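Local coordinates for uncharacterized protein (Legionella longbeachae NSW150, PDB 4JZA) that dephosphorylates phosphoinositides, probably removing the 3-phosphate of phosphatidylinositol 3-phosphate, a lipid of host membranes that the bacterium may exploit, at residues Lys3-Val9 and Arg142-Leu148. Numbering follows the deposited sequence.
Sequences KGIIVRV and RYDLVTL
Ile-6 and Arg-8 each use both their backbone N and O on residues 144-148, the alternation expected of parallel strands. Ile-6 N donates to Asp-144 O (2.8 Å) and Val-146 N to Ile-6 O (2.8 Å); Arg-8 N reaches Val-146 O, and Leu-148 N reaches Arg-8 O. Asp-144 N donates a hydrogen bond to Gly-4 O at 3.0 Å. Ile-5, Val-7 and Val-9 turn their backbone polar groups the other way, to strand 31-35.

Arg-8 and Thr-147 lie alongside each other on one face of the sheet. A bend at chi3 (61°) turns the guanidinium so that NH1 donates in its plane to Thr-147 OG1 at 3.0 Å. That hydroxyl also hydrogen-bonds His-604 ND1, while Arg-8 NH2 is taken by Ser-602 O and the guanidinium makes a cation-pi contact with Tyr-35 of strand 31-35, so the pair ties strands 5-10 and 144-150 to helices 587-602 and 604-612. On the same face, Ile-6 CD1 lies over one face of the Tyr-143 ring, shifted toward its rim, 4.3 Å from the centroid, in a CH-pi contact.

On the opposite face Val-7 CG2 packs on Val-146 CB (3.8 Å), and Asp-144 OD1 accepts from Ser-166 N of the neighbouring antiparallel strand 159-166. Strand 5-10 lies between 31-35 and 144-150, three parallel neighbours joined by largely helical crossovers at one end of the mixed sheet of an alpha/beta fold.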
# COMPACT_ATOMS: atom_id res chain seq x y z
N LYS A 3 -1.98 12.97 17.83
CA LYS A 3 -1.88 13.97 16.75
C LYS A 3 -3.03 14.99 16.72
O LYS A 3 -2.84 16.10 16.23
CB LYS A 3 -1.73 13.29 15.37
CG LYS A 3 -1.29 14.24 14.27
CD LYS A 3 -1.45 13.64 12.89
CE LYS A 3 -1.33 14.67 11.78
NZ LYS A 3 0.07 15.02 11.43
N GLY A 4 -4.21 14.63 17.23
CA GLY A 4 -5.31 15.57 17.25
C GLY A 4 -6.61 14.94 16.84
O GLY A 4 -6.70 13.71 16.65
N ILE A 5 -7.63 15.79 16.74
CA ILE A 5 -8.99 15.37 16.54
C ILE A 5 -9.73 16.30 15.59
O ILE A 5 -9.67 17.52 15.70
CB ILE A 5 -9.77 15.35 17.87
CG1 ILE A 5 -8.97 14.64 18.97
CG2 ILE A 5 -11.12 14.64 17.68
CD1 ILE A 5 -9.38 15.00 20.38
N ILE A 6 -10.44 15.69 14.64
CA ILE A 6 -11.27 16.42 13.74
C ILE A 6 -12.72 16.07 14.00
O ILE A 6 -13.10 14.89 14.07
CB ILE A 6 -10.92 16.06 12.32
CG1 ILE A 6 -9.46 16.49 12.04
CG2 ILE A 6 -11.90 16.69 11.36
CD1 ILE A 6 -9.02 16.43 10.58
N VAL A 7 -13.53 17.10 14.16
CA VAL A 7 -14.95 16.93 14.33
C VAL A 7 -15.58 17.52 13.09
O VAL A 7 -15.35 18.67 12.76
CB VAL A 7 -15.45 17.66 15.56
CG1 VAL A 7 -16.96 17.59 15.63
CG2 VAL A 7 -14.80 17.08 16.82
N ARG A 8 -16.32 16.67 12.38
CA ARG A 8 -16.96 17.03 11.15
C ARG A 8 -18.36 17.36 11.53
O ARG A 8 -19.04 16.59 12.21
CB ARG A 8 -16.95 15.87 10.17
CG ARG A 8 -15.54 15.48 9.77
CD ARG A 8 -15.52 14.26 8.89
NE ARG A 8 -16.26 14.52 7.68
CZ ARG A 8 -17.40 13.90 7.35
NH1 ARG A 8 -17.98 12.98 8.13
NH2 ARG A 8 -17.99 14.20 6.22
N VAL A 9 -18.80 18.47 10.97
CA VAL A 9 -19.98 19.16 11.40
C VAL A 9 -20.75 19.61 10.16
O VAL A 9 -20.18 20.16 9.28
CB VAL A 9 -19.45 20.31 12.25
CG1 VAL A 9 -20.14 21.61 11.95
CG2 VAL A 9 -19.53 19.94 13.71
N ARG A 142 -2.07 9.78 12.71
CA ARG A 142 -3.47 9.87 12.30
C ARG A 142 -4.30 10.70 13.28
O ARG A 142 -4.18 10.51 14.49
CB ARG A 142 -4.09 8.46 12.24
CG ARG A 142 -5.45 8.36 11.56
CD ARG A 142 -6.05 6.97 11.74
NE ARG A 142 -7.11 6.63 10.78
CZ ARG A 142 -7.51 5.38 10.50
NH1 ARG A 142 -6.98 4.32 11.10
NH2 ARG A 142 -8.44 5.16 9.58
N TYR A 143 -5.14 11.58 12.73
CA TYR A 143 -6.15 12.31 13.47
C TYR A 143 -7.31 11.41 13.81
O TYR A 143 -7.77 10.70 12.95
CB TYR A 143 -6.76 13.42 12.61
CG TYR A 143 -5.94 14.67 12.51
CD1 TYR A 143 -6.12 15.70 13.43
CD2 TYR A 143 -5.04 14.85 11.47
CE1 TYR A 143 -5.39 16.86 13.35
CE2 TYR A 143 -4.31 16.01 11.37
CZ TYR A 143 -4.49 16.99 12.32
OH TYR A 143 -3.77 18.13 12.24
N ASP A 144 -7.82 11.49 15.05
CA ASP A 144 -9.12 10.89 15.39
C ASP A 144 -10.21 11.69 14.71
O ASP A 144 -10.11 12.90 14.43
CB ASP A 144 -9.46 10.92 16.89
CG ASP A 144 -8.41 10.25 17.77
OD1 ASP A 144 -7.59 9.45 17.31
OD2 ASP A 144 -8.43 10.53 18.98
N LEU A 145 -11.31 10.98 14.50
CA LEU A 145 -12.38 11.45 13.66
C LEU A 145 -13.68 11.33 14.37
O LEU A 145 -14.00 10.26 14.87
CB LEU A 145 -12.44 10.58 12.43
CG LEU A 145 -13.05 11.27 11.24
CD1 LEU A 145 -12.13 12.36 10.72
CD2 LEU A 145 -13.20 10.20 10.19
N VAL A 146 -14.40 12.45 14.45
CA VAL A 146 -15.72 12.49 15.07
C VAL A 146 -16.62 13.11 14.05
O VAL A 146 -16.26 14.09 13.44
CB VAL A 146 -15.73 13.39 16.32
CG1 VAL A 146 -17.13 13.46 16.90
CG2 VAL A 146 -14.75 12.90 17.37
N THR A 147 -17.79 12.53 13.83
CA THR A 147 -18.75 13.11 12.91
C THR A 147 -20.08 13.40 13.65
O THR A 147 -20.75 12.52 14.17
CB THR A 147 -18.99 12.22 11.66
OG1 THR A 147 -17.75 12.01 10.92
CG2 THR A 147 -20.04 12.88 10.75
N LEU A 148 -20.46 14.66 13.62
CA LEU A 148 -21.66 15.11 14.30
C LEU A 148 -22.83 15.27 13.34
O LEU A 148 -22.74 15.96 12.34
CB LEU A 148 -21.39 16.44 15.00
CG LEU A 148 -22.54 17.07 15.78
CD1 LEU A 148 -21.97 17.95 16.88
CD2 LEU A 148 -23.43 17.89 14.86